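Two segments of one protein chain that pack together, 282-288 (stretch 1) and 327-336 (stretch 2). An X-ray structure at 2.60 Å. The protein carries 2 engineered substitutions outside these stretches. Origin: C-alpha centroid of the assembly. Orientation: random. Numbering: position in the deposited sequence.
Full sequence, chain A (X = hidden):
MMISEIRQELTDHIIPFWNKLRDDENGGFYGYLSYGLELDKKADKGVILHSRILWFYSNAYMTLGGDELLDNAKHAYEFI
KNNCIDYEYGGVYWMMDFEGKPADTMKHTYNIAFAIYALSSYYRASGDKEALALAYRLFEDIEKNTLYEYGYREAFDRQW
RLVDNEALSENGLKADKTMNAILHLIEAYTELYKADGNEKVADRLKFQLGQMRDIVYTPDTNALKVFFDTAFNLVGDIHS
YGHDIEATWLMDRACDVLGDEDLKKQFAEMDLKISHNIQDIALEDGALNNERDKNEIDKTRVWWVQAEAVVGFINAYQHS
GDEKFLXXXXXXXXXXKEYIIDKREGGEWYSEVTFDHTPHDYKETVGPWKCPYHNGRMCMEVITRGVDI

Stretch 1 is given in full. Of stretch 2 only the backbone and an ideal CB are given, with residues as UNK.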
# COMPACT_ATOMS: atom_id res chain seq x y z
N ALA A 282 -10.02 -12.77 -12.70
CA ALA A 282 -8.91 -13.02 -11.80
C ALA A 282 -9.31 -13.87 -10.60
O ALA A 282 -8.44 -14.43 -9.91
CB ALA A 282 -8.32 -11.71 -11.35
N LEU A 283 -10.61 -13.97 -10.34
CA LEU A 283 -11.08 -14.81 -9.25
C LEU A 283 -11.21 -16.25 -9.74
O LEU A 283 -11.92 -16.53 -10.72
CB LEU A 283 -12.40 -14.30 -8.71
CG LEU A 283 -12.90 -14.84 -7.36
CD1 LEU A 283 -11.89 -14.59 -6.25
CD2 LEU A 283 -14.27 -14.23 -7.03
N GLU A 284 -10.51 -17.17 -9.09
CA GLU A 284 -10.46 -18.55 -9.56
C GLU A 284 -10.18 -19.48 -8.40
O GLU A 284 -9.22 -19.29 -7.65
CB GLU A 284 -9.39 -18.70 -10.65
CG GLU A 284 -9.23 -20.12 -11.18
CD GLU A 284 -8.29 -20.20 -12.37
OE1 GLU A 284 -7.80 -21.32 -12.71
OE2 GLU A 284 -8.03 -19.13 -12.98
N ASP A 285 -11.04 -20.49 -8.25
CA ASP A 285 -10.95 -21.41 -7.14
C ASP A 285 -11.00 -20.58 -5.86
O ASP A 285 -10.33 -20.88 -4.87
CB ASP A 285 -9.66 -22.23 -7.22
CG ASP A 285 -9.74 -23.55 -6.45
OD1 ASP A 285 -8.68 -24.15 -6.15
OD2 ASP A 285 -10.88 -23.98 -6.16
N GLY A 286 -11.79 -19.50 -5.92
CA GLY A 286 -12.15 -18.73 -4.74
C GLY A 286 -11.10 -17.77 -4.22
O GLY A 286 -11.27 -17.18 -3.15
N ALA A 287 -10.01 -17.61 -4.97
CA ALA A 287 -8.93 -16.69 -4.60
C ALA A 287 -8.50 -15.89 -5.84
O ALA A 287 -8.82 -16.25 -6.98
CB ALA A 287 -7.75 -17.43 -3.97
N LEU A 288 -7.81 -14.78 -5.60
CA LEU A 288 -7.40 -13.89 -6.67
C LEU A 288 -6.05 -14.32 -7.24
O LEU A 288 -5.08 -14.51 -6.50
CB LEU A 288 -7.28 -12.47 -6.13
CG LEU A 288 -8.18 -11.35 -6.67
CD1 LEU A 288 -7.36 -10.38 -7.50
CD2 LEU A 288 -9.39 -11.87 -7.44
N UNK A 327 -20.10 -12.13 -1.75
CA UNK A 327 -19.70 -13.53 -1.76
C UNK A 327 -18.23 -13.69 -2.14
O UNK A 327 -17.49 -14.43 -1.49
CB UNK A 327 -20.58 -14.32 -2.73
N UNK A 328 -17.79 -12.96 -3.17
CA UNK A 328 -16.38 -13.01 -3.55
C UNK A 328 -15.48 -12.60 -2.39
O UNK A 328 -14.48 -13.27 -2.10
CB UNK A 328 -16.12 -12.11 -4.76
N UNK A 329 -15.83 -11.50 -1.72
CA UNK A 329 -15.11 -11.06 -0.53
C UNK A 329 -14.95 -12.21 0.45
O UNK A 329 -13.83 -12.52 0.88
CB UNK A 329 -15.83 -9.89 0.14
N UNK A 330 -16.07 -12.86 0.78
CA UNK A 330 -16.07 -13.98 1.74
C UNK A 330 -15.15 -15.09 1.25
O UNK A 330 -14.38 -15.69 2.01
CB UNK A 330 -17.49 -14.52 1.95
N UNK A 331 -15.25 -15.37 -0.04
CA UNK A 331 -14.49 -16.42 -0.66
C UNK A 331 -13.00 -16.15 -0.47
O UNK A 331 -12.25 -17.02 -0.01
CB UNK A 331 -14.84 -16.54 -2.14
N UNK A 332 -12.56 -14.94 -0.80
CA UNK A 332 -11.15 -14.60 -0.68
C UNK A 332 -10.72 -14.69 0.78
O UNK A 332 -9.67 -15.23 1.11
CB UNK A 332 -10.88 -13.20 -1.24
N UNK A 333 -11.55 -14.15 1.66
CA UNK A 333 -11.26 -14.25 3.09
C UNK A 333 -11.20 -15.71 3.58
O UNK A 333 -10.25 -16.10 4.27
CB UNK A 333 -12.32 -13.48 3.88
N UNK A 334 -12.19 -16.51 3.20
CA UNK A 334 -12.20 -17.92 3.58
C UNK A 334 -10.87 -18.57 3.19
O UNK A 334 -10.29 -19.35 3.96
CB UNK A 334 -13.37 -18.65 2.92
N UNK A 335 -10.37 -18.22 2.01
CA UNK A 335 -9.12 -18.80 1.53
C UNK A 335 -7.86 -18.19 2.14
O UNK A 335 -6.83 -18.86 2.24
CB UNK A 335 -9.05 -18.66 0.01
N UNK A 336 -7.94 -16.93 2.57
CA UNK A 336 -6.88 -16.36 3.39
C UNK A 336 -6.72 -17.20 4.68
O UNK A 336 -5.61 -17.55 5.07
CB UNK A 336 -7.19 -14.90 3.72

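Stretch 1 is a tight hairpin whose type I' turn runs from Glu284 to Ala287, and it lies against one side of a helix formed by stretch 2. The turn sets Gly286 beside the helix, CA to CA 5.2 Å from position 331, while the carbonyl oxygen of Gly286 and the side chain of Leu283 are what the hairpin chiefly offers.

Position 327 has nothing of stretch 1 within 5.5 Å of its ideal CB, so the contact sets no preference there; the residue is Glu327, which does not touch the hairpin.

At position 328 CA-to-CB points sideways, yet the ideal CB is 3.6 Å from Leu283 CD2. So near a methyl group, a small side chain such as alanine, serine or cysteine fits most easily. It is Ser328, with chi1 in the m well; its OG lies 3.2 Å from Leu283 CD2, a close packing contact, and the hydroxyl finds its hydrogen bond elsewhere in the structure.

Position 329 points away from the hairpin and position 330 is out of its reach, so stretch 1 restricts neither. They are Ala329 and Lys330; the latter turns along the helix, NZ standing 2.6 Å from OE1 of the residue at 334 in a salt bridge.

Position 331 points toward the hairpin, its ideal CB 3.8 Å from Gly286 O. Space is short and the nearest group is an acceptor, so a small side chain is favoured, and serine or threonine could add a donor. Ser331 does so: with chi1 t, OG donates a hydrogen bond of 3.1 Å to Gly286 O. The same hydroxyl leaves no room for a side chain on Gly286, since an ideal CB there would be 2.9 Å from Ser331 OG, a clash.

At position 332 CA-to-CB runs sideways; the ideal CB is 5.3 Å from Leu283 CD1 and 4.4 Å from Gly286 O. The leucine methyl favours an apolar side chain of moderate size, with valine, isoleucine or leucine all plausible. It is Val332, chi1 t, whose CG2 packs 3.9 Å from Leu283 CD1. Its backbone also approaches the turn, CA making a CA-H...O contact of 3.6 Å with Gly286 O.

Position 333 points away, and position 334 starts sideways without approaching the hairpin, so stretch 1 sets no preference at either. Trp333 makes no contact with stretch 1, and Glu334, whose end leads away, is the acidic partner of Lys330.

Position 335 again points toward stretch 1, one helical turn after Ser331. Its ideal CB is 4.1 Å from Gly286 O and 4.4 Å from Ala287 CB, a mixed setting that would suit alanine, serine or a compact amide. Asn335, chi1 m, folds back on its own helix: ND2 donates to Ser331 O at 2.7 Å. Although ND2 is also 3.2 Å from Gly286 O, the angle is too poor for a hydrogen bond.

Position 336 points sideways, beyond the hairpin's reach, so the contact leaves the choice free; Ile336 leaves stretch 1 untouched.

Stretch 2 (327-336) ESAKSVWENI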
# COMPACT_ATOMS: atom_id res chain seq x y z
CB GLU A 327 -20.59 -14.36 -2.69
CG GLU A 327 -21.77 -15.02 -1.98
CD GLU A 327 -23.13 -14.45 -2.40
OE1 GLU A 327 -23.79 -13.82 -1.53
OE2 GLU A 327 -23.54 -14.64 -3.58
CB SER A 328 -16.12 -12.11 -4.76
OG SER A 328 -16.82 -12.58 -5.89
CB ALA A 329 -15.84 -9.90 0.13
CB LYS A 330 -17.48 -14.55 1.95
CG LYS A 330 -17.69 -15.15 3.33
CD LYS A 330 -18.81 -16.19 3.36
CE LYS A 330 -19.16 -16.64 4.79
NZ LYS A 330 -18.21 -17.67 5.38
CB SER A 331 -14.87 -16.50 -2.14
OG SER A 331 -14.31 -17.64 -2.75
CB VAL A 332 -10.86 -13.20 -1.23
CG1 VAL A 332 -9.43 -12.80 -0.91
CG2 VAL A 332 -11.10 -13.18 -2.71
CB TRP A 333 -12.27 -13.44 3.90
CG TRP A 333 -12.23 -13.72 5.35
CD1 TRP A 333 -13.24 -14.20 6.12
CD2 TRP A 333 -11.11 -13.54 6.22
NE1 TRP A 333 -12.83 -14.32 7.42
CE2 TRP A 333 -11.52 -13.93 7.51
CE3 TRP A 333 -9.80 -13.09 6.04
CZ2 TRP A 333 -10.67 -13.88 8.61
CZ3 TRP A 333 -8.95 -13.03 7.14
CH2 TRP A 333 -9.40 -13.43 8.41
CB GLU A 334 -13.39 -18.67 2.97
CG GLU A 334 -14.75 -18.28 3.58
CD GLU A 334 -14.89 -18.63 5.06
OE1 GLU A 334 -15.62 -17.91 5.80
OE2 GLU A 334 -14.26 -19.64 5.50
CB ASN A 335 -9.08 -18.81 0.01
CG ASN A 335 -10.06 -19.80 -0.58
OD1 ASN A 335 -9.73 -20.97 -0.76
ND2 ASN A 335 -11.28 -19.35 -0.85
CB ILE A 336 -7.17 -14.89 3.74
CG1 ILE A 336 -7.01 -14.01 2.51
CG2 ILE A 336 -6.26 -14.40 4.85
CD1 ILE A 336 -7.47 -12.58 2.75
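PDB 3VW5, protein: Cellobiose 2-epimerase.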